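Local coordinates for cytoplasmic export protein 1 (Saccharomyces cerevisiae, PDB 3VWA), which probably collects tRNA from nuclear export receptors at the nuclear pore and hands aminoacylated tRNA to the translation machinery, its N-terminal part being a kinase-like domain ahead of HEAT repeats, at residues A[114-119]-A[142-147]; A[65-70]-A[120-125]; A[136-141]-A[278-283]; A[131-136]-A[192-197]. All coordinates share one frame; numbering follows the deposited sequence.

Interaction 1 (A[114-119]-A[142-147])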
loop_
_atom_site.group_PDB
_atom_site.type_symbol
_atom_site.label_atom_id
_atom_site.label_comp_id
_atom_site.label_asym_id
_atom_site.label_seq_id
_atom_site.Cartn_x
_atom_site.Cartn_y
_atom_site.Cartn_z
ATOM N N SER A 114 14.616 -8.314 -17.132
ATOM C CA SER A 114 15.748 -9.024 -16.503
ATOM C C SER A 114 15.280 -10.307 -15.746
ATOM O O SER A 114 15.998 -11.321 -15.719
ATOM C CB SER A 114 16.590 -8.107 -15.620
ATOM O OG SER A 114 16.030 -7.842 -14.332
ATOM N N GLN A 115 14.059 -10.293 -15.206
ATOM C CA GLN A 115 13.538 -11.463 -14.539
ATOM C C GLN A 115 13.185 -12.544 -15.563
ATOM O O GLN A 115 13.427 -13.723 -15.322
ATOM C CB GLN A 115 12.337 -11.090 -13.675
ATOM C CG GLN A 115 12.711 -10.288 -12.438
ATOM C CD GLN A 115 11.574 -9.454 -11.921
ATOM O OE1 GLN A 115 10.508 -9.373 -12.540
ATOM N NE2 GLN A 115 11.780 -8.828 -10.762
ATOM N N LEU A 116 12.677 -12.134 -16.731
ATOM C CA LEU A 116 12.314 -13.073 -17.788
ATOM C C LEU A 116 13.582 -13.710 -18.374
ATOM O O LEU A 116 13.578 -14.889 -18.719
ATOM C CB LEU A 116 11.528 -12.355 -18.899
ATOM C CG LEU A 116 10.157 -11.802 -18.571
ATOM C CD1 LEU A 116 9.558 -11.289 -19.864
ATOM C CD2 LEU A 116 9.211 -12.864 -17.998
ATOM N N LEU A 117 14.659 -12.929 -18.456
ATOM C CA LEU A 117 15.939 -13.422 -18.925
ATOM C C LEU A 117 16.578 -14.438 -17.971
ATOM O O LEU A 117 17.160 -15.414 -18.413
ATOM C CB LEU A 117 16.880 -12.235 -19.232
ATOM C CG LEU A 117 16.434 -11.410 -20.473
ATOM C CD1 LEU A 117 17.125 -10.046 -20.542
ATOM C CD2 LEU A 117 16.738 -12.131 -21.791
ATOM N N ALA A 118 16.516 -14.238 -16.664
ATOM C CA ALA A 118 17.111 -15.254 -15.779
ATOM C C ALA A 118 16.360 -16.594 -15.971
ATOM O O ALA A 118 16.986 -17.665 -15.963
ATOM C CB ALA A 118 17.027 -14.813 -14.320
ATOM N N THR A 119 15.035 -16.517 -16.171
ATOM C CA THR A 119 14.242 -17.710 -16.372
ATOM C C THR A 119 14.568 -18.440 -17.679
ATOM O O THR A 119 14.733 -19.659 -17.673
ATOM C CB THR A 119 12.787 -17.378 -16.351
ATOM O OG1 THR A 119 12.540 -16.675 -15.133
ATOM C CG2 THR A 119 11.955 -18.688 -16.458
ATOM N N GLY A 142 5.577 -9.486 -7.228
ATOM C CA GLY A 142 5.696 -8.488 -8.303
ATOM C C GLY A 142 6.698 -8.897 -9.373
ATOM O O GLY A 142 6.981 -8.121 -10.287
ATOM N N GLU A 143 7.205 -10.125 -9.273
ATOM C CA GLU A 143 8.238 -10.602 -10.163
ATOM C C GLU A 143 7.548 -11.251 -11.353
ATOM O O GLU A 143 6.490 -11.910 -11.223
ATOM C CB GLU A 143 9.153 -11.669 -9.488
ATOM C CG GLU A 143 9.985 -11.250 -8.272
ATOM C CD GLU A 143 10.595 -12.481 -7.539
ATOM O OE1 GLU A 143 9.814 -13.382 -7.164
ATOM O OE2 GLU A 143 11.833 -12.599 -7.379
ATOM N N TRP A 144 8.207 -11.148 -12.491
ATOM C CA TRP A 144 7.595 -11.587 -13.750
ATOM C C TRP A 144 7.901 -13.023 -13.899
ATOM O O TRP A 144 9.072 -13.376 -13.902
ATOM C CB TRP A 144 8.185 -10.800 -14.941
ATOM C CG TRP A 144 7.754 -9.349 -14.936
ATOM C CD1 TRP A 144 7.158 -8.646 -13.886
ATOM C CD2 TRP A 144 7.885 -8.386 -16.024
ATOM N NE1 TRP A 144 6.890 -7.374 -14.248
ATOM C CE2 TRP A 144 7.302 -7.139 -15.529
ATOM C CE3 TRP A 144 8.402 -8.432 -17.336
ATOM C CZ2 TRP A 144 7.272 -5.964 -16.314
ATOM C CZ3 TRP A 144 8.385 -7.243 -18.122
ATOM C CH2 TRP A 144 7.822 -6.043 -17.610
ATOM N N VAL A 145 6.842 -13.830 -14.041
ATOM C CA VAL A 145 6.886 -15.288 -14.241
ATOM C C VAL A 145 6.222 -15.796 -15.583
ATOM O O VAL A 145 5.394 -15.099 -16.184
ATOM C CB VAL A 145 6.363 -16.045 -12.981
ATOM C CG1 VAL A 145 7.334 -15.871 -11.797
ATOM C CG2 VAL A 145 4.944 -15.590 -12.574
ATOM N N LEU A 146 6.575 -17.011 -16.023
ATOM C CA LEU A 146 6.208 -17.491 -17.349
ATOM C C LEU A 146 5.266 -18.674 -17.303
ATOM O O LEU A 146 5.375 -19.570 -16.467
ATOM C CB LEU A 146 7.447 -17.877 -18.169
ATOM C CG LEU A 146 8.212 -16.693 -18.782
ATOM C CD1 LEU A 146 9.549 -17.124 -19.408
ATOM C CD2 LEU A 146 7.332 -15.924 -19.782
ATOM N N PHE A 147 4.309 -18.624 -18.202
ATOM C CA PHE A 147 3.381 -19.688 -18.349
ATOM C C PHE A 147 3.373 -20.193 -19.791
ATOM O O PHE A 147 3.760 -19.474 -20.720
ATOM C CB PHE A 147 1.996 -19.216 -17.971
ATOM C CG PHE A 147 0.945 -20.228 -18.224
ATOM C CD1 PHE A 147 0.789 -21.319 -17.349
ATOM C CD2 PHE A 147 0.126 -20.136 -19.371
ATOM C CE1 PHE A 147 -0.192 -22.286 -17.578
ATOM C CE2 PHE A 147 -0.853 -21.104 -19.607
ATOM C CZ PHE A 147 -1.000 -22.182 -18.712
HETATM O O HOH W 1 9.339 -7.142 -11.581
HETATM O O HOH W 2 10.123 -15.409 -15.531
#
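The indole of Trp144 is met by Leu116 at its edge: the leucine's CG lies in the ring plane, 4.0 Å from Trp144 CE3, and its CD1 is near that plane too. Phe94 adds an edge-to-face ring contact. The other two flat groups, the Gln115 amide and the Glu143 carboxylate, stand 84° apart, with the glutamate chain crossing the glutamine at roughly a right angle. Gln115 carries the polar half of the contact. Its CG is anti to the carbonyl carbon and the chain runs extended from there, so that Gln115 OE1 reaches Trp144 N at 2.9 Å. The N-H points at the oxygen at 157°, arriving above the carbonyl plane. Water 1 gives a second hydrogen to Gln115 OE1 (2.7 Å) and another to Gly142 O, so two bonds grip the amide oxygen. An alanine at Gln115 removes this acceptor and would probably loosen the start of strand 144-146 against the helix. Helix 106-122 crosses strand 144-146 at -37°, consistent with helix αE packing against the β7-β8 hairpin of a kinase C lobe. Further along, Leu116 CD2 sits 3.8 Å from Trp144 CB and 4.0 Å from Leu146 CD2. Thr119 slides past Leu146 in the opposite direction with its methyl, while its OG1 donates to water 2 (2.8 Å), which in turn donates to Trp144 O. The indole NE1 is held by Thr280 OG1.

Interaction 2 (A[65-70]-A[120-125])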
loop_
_atom_site.group_PDB
_atom_site.type_symbol
_atom_site.label_atom_id
_atom_site.label_comp_id
_atom_site.label_asym_id
_atom_site.label_seq_id
_atom_site.Cartn_x
_atom_site.Cartn_y
_atom_site.Cartn_z
ATOM N N LEU A 65 9.051 -29.834 -14.674
ATOM C CA LEU A 65 10.056 -28.763 -14.766
ATOM C C LEU A 65 10.115 -27.912 -13.491
ATOM O O LEU A 65 9.092 -27.411 -13.032
ATOM C CB LEU A 65 9.829 -27.876 -15.989
ATOM C CG LEU A 65 9.826 -28.456 -17.392
ATOM C CD1 LEU A 65 9.641 -27.305 -18.376
ATOM C CD2 LEU A 65 11.091 -29.226 -17.688
ATOM N N LYS A 66 11.303 -27.799 -12.912
ATOM C CA LYS A 66 11.520 -27.053 -11.673
ATOM C C LYS A 66 12.399 -25.877 -12.030
ATOM O O LYS A 66 13.629 -25.907 -11.837
ATOM C CB LYS A 66 12.244 -27.907 -10.613
ATOM C CG LYS A 66 11.329 -28.552 -9.580
ATOM C CD LYS A 66 10.792 -29.875 -10.090
ATOM C CE LYS A 66 9.791 -30.468 -9.113
ATOM N NZ LYS A 66 8.679 -31.099 -9.870
ATOM N N ILE A 67 11.774 -24.850 -12.581
ATOM C CA ILE A 67 12.549 -23.764 -13.148
ATOM C C ILE A 67 12.101 -22.516 -12.409
ATOM O O ILE A 67 10.927 -22.143 -12.441
ATOM C CB ILE A 67 12.365 -23.671 -14.682
ATOM C CG1 ILE A 67 12.507 -25.046 -15.333
ATOM C CG2 ILE A 67 13.301 -22.633 -15.311
ATOM C CD1 ILE A 67 13.901 -25.385 -15.802
ATOM N N PRO A 68 13.021 -21.922 -11.651
ATOM C CA PRO A 68 12.715 -20.655 -11.046
ATOM C C PRO A 68 12.381 -19.687 -12.198
ATOM O O PRO A 68 13.141 -19.583 -13.184
ATOM C CB PRO A 68 14.053 -20.249 -10.403
ATOM C CG PRO A 68 14.826 -21.529 -10.245
ATOM C CD PRO A 68 14.379 -22.422 -11.331
ATOM N N GLY A 69 11.274 -18.985 -12.075
ATOM C CA GLY A 69 10.840 -18.104 -13.128
ATOM C C GLY A 69 9.594 -18.569 -13.848
ATOM O O GLY A 69 8.888 -17.746 -14.397
ATOM N N LEU A 70 9.332 -19.881 -13.895
ATOM C CA LEU A 70 7.979 -20.333 -14.296
ATOM C C LEU A 70 6.951 -20.156 -13.174
ATOM O O LEU A 70 7.307 -20.096 -12.001
ATOM C CB LEU A 70 7.975 -21.807 -14.716
ATOM C CG LEU A 70 8.951 -22.256 -15.787
ATOM C CD1 LEU A 70 8.658 -23.735 -16.030
ATOM C CD2 LEU A 70 8.842 -21.403 -17.061
ATOM N N LEU A 120 14.683 -17.683 -18.764
ATOM C CA LEU A 120 15.103 -18.230 -20.063
ATOM C C LEU A 120 16.548 -18.756 -20.039
ATOM O O LEU A 120 16.932 -19.606 -20.862
ATOM C CB LEU A 120 14.915 -17.158 -21.166
ATOM C CG LEU A 120 13.440 -16.751 -21.379
ATOM C CD1 LEU A 120 13.267 -15.431 -22.132
ATOM C CD2 LEU A 120 12.607 -17.854 -22.036
ATOM N N GLY A 121 17.338 -18.282 -19.082
ATOM C CA GLY A 121 18.667 -18.872 -18.821
ATOM C C GLY A 121 18.594 -20.271 -18.190
ATOM O O GLY A 121 19.385 -21.151 -18.523
ATOM N N PHE A 122 17.644 -20.479 -17.282
ATOM C CA PHE A 122 17.427 -21.807 -16.691
ATOM C C PHE A 122 16.824 -22.756 -17.728
ATOM O O PHE A 122 17.012 -23.968 -17.667
ATOM C CB PHE A 122 16.544 -21.715 -15.463
ATOM C CG PHE A 122 17.191 -21.001 -14.302
ATOM C CD1 PHE A 122 18.452 -21.382 -13.836
ATOM C CD2 PHE A 122 16.537 -19.971 -13.653
ATOM C CE1 PHE A 122 19.052 -20.727 -12.754
ATOM C CE2 PHE A 122 17.120 -19.322 -12.579
ATOM C CZ PHE A 122 18.387 -19.696 -12.124
ATOM N N LEU A 123 16.146 -22.186 -18.716
ATOM C CA LEU A 123 15.471 -22.981 -19.717
ATOM C C LEU A 123 16.319 -23.329 -20.919
ATOM O O LEU A 123 15.813 -23.935 -21.873
ATOM C CB LEU A 123 14.244 -22.217 -20.200
ATOM C CG LEU A 123 12.957 -22.304 -19.390
ATOM C CD1 LEU A 123 11.907 -21.450 -20.089
ATOM C CD2 LEU A 123 12.465 -23.746 -19.301
ATOM N N LYS A 124 17.593 -22.953 -20.907
ATOM C CA LYS A 124 18.384 -22.931 -22.157
ATOM C C LYS A 124 18.548 -24.278 -22.877
ATOM O O LYS A 124 18.678 -24.300 -24.104
ATOM C CB LYS A 124 19.753 -22.266 -21.947
ATOM C CG LYS A 124 20.708 -23.055 -21.087
ATOM C CD LYS A 124 22.046 -22.331 -21.075
ATOM C CE LYS A 124 22.842 -22.637 -19.815
ATOM N NZ LYS A 124 24.042 -21.742 -19.807
ATOM N N ASN A 125 18.545 -25.372 -22.108
ATOM C CA ASN A 125 18.501 -26.748 -22.622
ATOM C C ASN A 125 17.148 -27.124 -23.228
ATOM O O ASN A 125 17.036 -28.179 -23.879
ATOM C CB ASN A 125 18.790 -27.762 -21.493
ATOM C CG ASN A 125 20.190 -27.623 -20.910
ATOM O OD1 ASN A 125 21.113 -27.180 -21.581
ATOM N ND2 ASN A 125 20.337 -27.982 -19.647
#
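Ile67 and Phe122 make the tightest meeting, with Ile67 CG2 only 3.4 Å from Phe122 CB as the two side chains slide past each other in opposite directions. Ile67 CG2 is anti to its own backbone N, and from that position it also reaches Leu123 CG at 4.1 Å. Its other branch ends in CD1, which lies 4.1 Å from Leu123 CD2; chi2 of -92° is off the staggered positions. Pro68 comes over one face of the Phe122 ring, its CG above the ring and its CB 3.9 Å from CE2. The proline carbonyl joins in, Pro68 O being 3.5 Å from Phe122 CD2. Deeper in, Leu70 CD2 touches Leu123 CD1 at 4.3 Å. What sets these side chains up is a type II turn from Ile67 to Leu70, closed by Leu70 N to Ile67 O at 3.1 Å. Gly69 takes the positive phi that such a turn needs, and its backbone is hydrogen-bonded to Leu146 of strand 144-146. The turn belongs to the link between helix 52-64 and strand 73-77, probably the counterpart of the αC-β4 loop of kinases, here resting on the end of helix 106-122 of the larger lobe. Leu70 also packs on Leu149, and Leu123 on Leu128. With no hydrogen bond across it, apolar burial alone holds the contact, tightest at Ile67 and Phe122, with Phe122 and Pro68 its exposed margin.

Interaction 3 (A[136-141]-A[278-283])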
loop_
_atom_site.group_PDB
_atom_site.type_symbol
_atom_site.label_atom_id
_atom_site.label_comp_id
_atom_site.label_asym_id
_atom_site.label_seq_id
_atom_site.Cartn_x
_atom_site.Cartn_y
_atom_site.Cartn_z
ATOM N N VAL A 136 2.931 -13.991 -20.025
ATOM C CA VAL A 136 3.522 -13.257 -18.896
ATOM C C VAL A 136 2.614 -13.066 -17.704
ATOM O O VAL A 136 1.515 -12.494 -17.824
ATOM C CB VAL A 136 4.144 -11.896 -19.300
ATOM C CG1 VAL A 136 4.861 -11.281 -18.084
ATOM C CG2 VAL A 136 5.100 -12.072 -20.494
ATOM N N PHE A 137 3.102 -13.523 -16.542
ATOM C CA PHE A 137 2.356 -13.323 -15.307
ATOM C C PHE A 137 3.239 -12.707 -14.256
ATOM O O PHE A 137 4.467 -12.746 -14.363
ATOM C CB PHE A 137 1.774 -14.657 -14.789
ATOM C CG PHE A 137 0.668 -15.191 -15.644
ATOM C CD1 PHE A 137 0.942 -15.797 -16.877
ATOM C CD2 PHE A 137 -0.643 -15.067 -15.244
ATOM C CE1 PHE A 137 -0.083 -16.254 -17.697
ATOM C CE2 PHE A 137 -1.685 -15.563 -16.031
ATOM C CZ PHE A 137 -1.406 -16.147 -17.246
ATOM N N ILE A 138 2.597 -12.160 -13.241
ATOM C CA ILE A 138 3.276 -11.604 -12.051
ATOM C C ILE A 138 2.963 -12.444 -10.817
ATOM O O ILE A 138 1.793 -12.698 -10.539
ATOM C CB ILE A 138 2.704 -10.229 -11.758
ATOM C CG1 ILE A 138 2.631 -9.460 -13.086
ATOM C CG2 ILE A 138 3.590 -9.528 -10.722
ATOM C CD1 ILE A 138 1.648 -8.321 -13.068
ATOM N N ASN A 139 3.969 -12.793 -10.026
ATOM C CA ASN A 139 3.633 -13.486 -8.781
ATOM C C ASN A 139 3.234 -12.495 -7.706
ATOM O O ASN A 139 3.164 -11.292 -8.021
ATOM C CB ASN A 139 4.751 -14.447 -8.321
ATOM C CG ASN A 139 6.095 -13.767 -8.148
ATOM O OD1 ASN A 139 6.190 -12.594 -7.773
ATOM N ND2 ASN A 139 7.149 -14.529 -8.366
ATOM N N ILE A 140 3.017 -12.950 -6.447
ATOM C CA ILE A 140 2.658 -12.001 -5.367
ATOM C C ILE A 140 3.776 -10.996 -5.036
ATOM O O ILE A 140 3.499 -9.976 -4.463
ATOM C CB ILE A 140 2.184 -12.641 -4.015
ATOM C CG1 ILE A 140 2.865 -13.979 -3.764
ATOM C CG2 ILE A 140 0.658 -12.802 -4.008
ATOM C CD1 ILE A 140 4.261 -13.902 -3.205
ATOM N N LYS A 141 5.023 -11.320 -5.356
ATOM C CA LYS A 141 6.140 -10.428 -5.058
ATOM C C LYS A 141 6.473 -9.537 -6.244
ATOM O O LYS A 141 7.534 -8.922 -6.302
ATOM C CB LYS A 141 7.323 -11.267 -4.654
ATOM C CG LYS A 141 7.157 -11.877 -3.255
ATOM C CD LYS A 141 8.512 -12.297 -2.690
ATOM C CE LYS A 141 8.396 -12.719 -1.225
ATOM N NZ LYS A 141 9.252 -13.893 -0.870
ATOM N N ASN A 278 4.631 3.386 -10.494
ATOM C CA ASN A 278 4.283 2.753 -11.772
ATOM C C ASN A 278 5.025 1.443 -11.938
ATOM O O ASN A 278 5.366 1.059 -13.051
ATOM C CB ASN A 278 4.606 3.667 -12.960
ATOM C CG ASN A 278 3.815 4.961 -12.918
ATOM O OD1 ASN A 278 4.378 6.018 -12.736
ATOM N ND2 ASN A 278 2.499 4.859 -12.999
ATOM N N LEU A 279 5.281 0.757 -10.819
ATOM C CA LEU A 279 5.827 -0.605 -10.913
ATOM C C LEU A 279 4.713 -1.653 -10.970
ATOM O O LEU A 279 3.598 -1.409 -10.478
ATOM C CB LEU A 279 6.704 -0.841 -9.701
ATOM C CG LEU A 279 7.967 0.009 -9.640
ATOM C CD1 LEU A 279 8.677 -0.253 -8.323
ATOM C CD2 LEU A 279 8.872 -0.371 -10.799
ATOM N N THR A 280 4.972 -2.833 -11.529
ATOM C CA THR A 280 3.972 -3.931 -11.372
ATOM C C THR A 280 3.652 -4.219 -9.913
ATOM O O THR A 280 4.563 -4.271 -9.064
ATOM C CB THR A 280 4.327 -5.245 -12.099
ATOM O OG1 THR A 280 5.742 -5.450 -12.085
ATOM C CG2 THR A 280 3.806 -5.187 -13.549
ATOM N N PRO A 281 2.355 -4.300 -9.589
ATOM C CA PRO A 281 1.962 -4.556 -8.206
ATOM C C PRO A 281 2.625 -5.790 -7.638
ATOM O O PRO A 281 2.809 -6.799 -8.324
ATOM C CB PRO A 281 0.439 -4.771 -8.305
ATOM C CG PRO A 281 0.129 -4.872 -9.787
ATOM C CD PRO A 281 1.170 -4.015 -10.433
ATOM N N GLY A 282 3.020 -5.695 -6.384
ATOM C CA GLY A 282 3.528 -6.871 -5.685
ATOM C C GLY A 282 4.841 -6.604 -5.054
ATOM O O GLY A 282 5.015 -6.967 -3.890
HETATM N N MSE A 283 5.770 -5.945 -5.785
HETATM C CA MSE A 283 7.137 -5.813 -5.244
HETATM C C MSE A 283 7.164 -4.888 -4.066
HETATM O O MSE A 283 7.845 -5.144 -3.023
HETATM C CB MSE A 283 8.202 -5.351 -6.241
HETATM C CG MSE A 283 9.493 -5.671 -5.490
HETATM SE SE MSE A 283 11.120 -5.239 -6.425
HETATM C CE MSE A 283 11.007 -3.362 -7.030
#
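Ile138, Lys141 and Gly282 give up the most surface, and they do so in quite different ways. Ile138 works with its branches: CD1 meets the methyl of Thr280, CG2, at 3.8 Å, while CG2 of the isoleucine lies 3.7 Å from Pro281 O. CG1 sits beside the backbone N and CG2 anti to it, so the two branches reach neighbouring residues of the facing loop, and the isoleucine crosses Thr280 obliquely. The Thr280 hydroxyl is engaged with Trp144. Gly282 brings only backbone. Its CA is 3.3 Å from Ile140 O, and a CB at this site would fall 2.9 Å from that same oxygen, a clash, besides crowding the Pro281 carbonyl oxygen at the backbone angles found here. This is probably the junction between the kinase-like domain and the helical part of the chain: the segment 136-141 leaves strand 136-138 of the three-stranded sheet, and 278-283 leads into helix 283-303. Residues at the beginning of that helix secure the junction, Glu285 OE1 taking Gly282 N and Asn286 ND2 giving to Ile140 O. Lys141 contributes mainly through its main chain, its O making a CA-H···O contact of 3.3 Å with CA of Met283, a selenomethionine. The lysine side chain starts out away from the loop and finds a cation-pi partner in Phe287, while its backbone N gives a weak bond to Asn139 OD1 (3.0 Å).

Interaction 4 (A[131-136]-A[192-197])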
loop_
_atom_site.group_PDB
_atom_site.type_symbol
_atom_site.label_atom_id
_atom_site.label_comp_id
_atom_site.label_asym_id
_atom_site.label_seq_id
_atom_site.Cartn_x
_atom_site.Cartn_y
_atom_site.Cartn_z
ATOM N N LEU A 131 6.580 -18.107 -26.459
ATOM C CA LEU A 131 6.747 -16.726 -25.919
ATOM C C LEU A 131 5.813 -15.699 -26.567
ATOM O O LEU A 131 5.843 -15.489 -27.769
ATOM C CB LEU A 131 8.176 -16.228 -26.115
ATOM C CG LEU A 131 9.273 -16.555 -25.115
ATOM C CD1 LEU A 131 10.620 -16.346 -25.768
ATOM C CD2 LEU A 131 9.204 -15.667 -23.885
ATOM N N SER A 132 4.987 -15.045 -25.766
ATOM C CA SER A 132 4.013 -14.118 -26.320
ATOM C C SER A 132 3.494 -13.244 -25.180
ATOM O O SER A 132 3.912 -13.383 -24.033
ATOM C CB SER A 132 2.874 -14.906 -27.005
ATOM O OG SER A 132 1.788 -15.212 -26.129
ATOM N N LYS A 133 2.556 -12.360 -25.469
ATOM C CA LYS A 133 2.054 -11.516 -24.430
ATOM C C LYS A 133 1.323 -12.361 -23.390
ATOM O O LYS A 133 1.328 -12.053 -22.190
ATOM C CB LYS A 133 1.203 -10.414 -25.022
ATOM C CG LYS A 133 2.044 -9.428 -25.843
ATOM C CD LYS A 133 1.157 -8.360 -26.466
ATOM C CE LYS A 133 1.442 -8.213 -27.949
ATOM N NZ LYS A 133 0.216 -7.749 -28.670
ATOM N N ASP A 134 0.766 -13.465 -23.871
ATOM C CA ASP A 134 0.019 -14.367 -23.046
ATOM C C ASP A 134 0.940 -15.193 -22.147
ATOM O O ASP A 134 0.469 -15.854 -21.223
ATOM C CB ASP A 134 -0.837 -15.286 -23.942
ATOM C CG ASP A 134 -2.102 -14.605 -24.415
ATOM O OD1 ASP A 134 -2.528 -13.647 -23.753
ATOM O OD2 ASP A 134 -2.673 -15.016 -25.442
ATOM N N SER A 135 2.235 -15.201 -22.435
ATOM C CA SER A 135 3.129 -15.913 -21.556
ATOM C C SER A 135 3.262 -15.283 -20.176
ATOM O O SER A 135 3.719 -15.952 -19.259
ATOM C CB SER A 135 4.508 -15.965 -22.154
ATOM O OG SER A 135 4.479 -16.666 -23.360
ATOM N N VAL A 136 2.931 -13.991 -20.025
ATOM C CA VAL A 136 3.522 -13.257 -18.896
ATOM C C VAL A 136 2.614 -13.066 -17.704
ATOM O O VAL A 136 1.515 -12.494 -17.824
ATOM C CB VAL A 136 4.144 -11.896 -19.300
ATOM C CG1 VAL A 136 4.861 -11.281 -18.084
ATOM C CG2 VAL A 136 5.100 -12.072 -20.494
ATOM N N GLY A 192 12.399 -11.364 -28.799
ATOM C CA GLY A 192 12.419 -10.051 -29.494
ATOM C C GLY A 192 11.030 -9.431 -29.653
ATOM O O GLY A 192 10.789 -8.301 -29.261
ATOM N N LEU A 193 10.101 -10.190 -30.206
ATOM C CA LEU A 193 8.708 -9.745 -30.277
ATOM C C LEU A 193 8.174 -9.225 -28.930
ATOM O O LEU A 193 7.582 -8.137 -28.872
ATOM C CB LEU A 193 7.821 -10.878 -30.830
ATOM C CG LEU A 193 7.713 -11.069 -32.348
ATOM C CD1 LEU A 193 7.528 -12.532 -32.746
ATOM C CD2 LEU A 193 6.544 -10.241 -32.858
ATOM N N LEU A 194 8.389 -9.987 -27.849
ATOM C CA LEU A 194 7.902 -9.606 -26.505
ATOM C C LEU A 194 8.503 -8.324 -25.992
ATOM O O LEU A 194 7.798 -7.456 -25.478
ATOM C CB LEU A 194 8.294 -10.665 -25.489
ATOM C CG LEU A 194 7.207 -11.153 -24.521
ATOM C CD1 LEU A 194 7.907 -11.659 -23.289
ATOM C CD2 LEU A 194 6.083 -10.178 -24.161
ATOM N N ILE A 195 9.825 -8.222 -26.088
ATOM C CA ILE A 195 10.516 -7.003 -25.664
ATOM C C ILE A 195 10.043 -5.809 -26.477
ATOM O O ILE A 195 9.811 -4.728 -25.927
ATOM C CB ILE A 195 12.042 -7.153 -25.758
ATOM C CG1 ILE A 195 12.553 -8.050 -24.617
ATOM C CG2 ILE A 195 12.701 -5.776 -25.731
ATOM C CD1 ILE A 195 14.013 -8.479 -24.734
ATOM N N LYS A 196 9.843 -6.000 -27.772
ATOM C CA LYS A 196 9.328 -4.894 -28.594
ATOM C C LYS A 196 7.930 -4.531 -28.160
ATOM O O LYS A 196 7.592 -3.344 -28.169
ATOM C CB LYS A 196 9.370 -5.233 -30.086
ATOM C CG LYS A 196 10.800 -5.111 -30.636
ATOM C CD LYS A 196 10.861 -5.148 -32.145
ATOM C CE LYS A 196 10.738 -6.567 -32.643
ATOM N NZ LYS A 196 10.746 -6.683 -34.124
ATOM N N SER A 197 7.130 -5.527 -27.755
ATOM C CA SER A 197 5.765 -5.229 -27.296
ATOM C C SER A 197 5.778 -4.525 -25.933
ATOM O O SER A 197 4.897 -3.728 -25.649
ATOM C CB SER A 197 4.879 -6.480 -27.209
ATOM O OG SER A 197 5.116 -7.361 -28.287
#
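Residues 131-136 probably correspond to the catalytic loop of protein kinases, just ahead of strand 136-138, and they rest on helix 186-198, probably the equivalent of the αF helix at the core of the C lobe. Leu194 carries the contact. Leu194 CD2 lies 3.9 Å from Ser132 O, whereas its CD1 is 4.0 Å from Val136 CG2 and 4.3 Å from Leu131 CD2, so the two methyls divide between the backbone of Ser132 and the side chains of Leu131 and Val136. A chi1 of -133°, off the staggered positions, puts them there. An alanine here lacks both methyls, and the loop would probably sit less firmly on the helix. One turn further on, the bent chain of Lys133 brings its CE to 3.8 Å from Ser197 OG. Ser197 OG is turned back on its own helix, donating to Leu193 O at 2.7 Å from above the carbonyl plane; the same oxygen also takes Ser197 N. The loop keeps its own shape through serines: Asp134 N gives to Ser132 OG (3.0 Å), an ST turn, and Ser132 N gives to Ser135 OG (2.9 Å), around the short 3-10 segment 133-135. Next along helix 186-198, Ile195 packs against Val212 of helix 209-216; Trp96 from a loop and Leu116 of helix 106-122 touch Leu194, and Val136 carries on into the sheet through backbone hydrogen bonding to Phe94.

Interactions 1 and 4 lie in what is probably the larger lobe, interaction 2 joins it to the 65-70 turn of the smaller one, and interaction 3 leads to the following helices. Helix 106-122 serves both 1 and 2, whose centres are about 10 Å apart; interactions 1 and 3 are equally close and meet in one sheet through strands 144-146 and 136-138. Interactions 3 and 4 share Val136, though their centres are about 16 Å apart. Along the chain, 2 closes before 3 and 4 open, whereas 1 alternates with each and touches all three. Strand 144-146 and its neighbours thereby tie these helices, the turn and the way into helix 283-303 into one body.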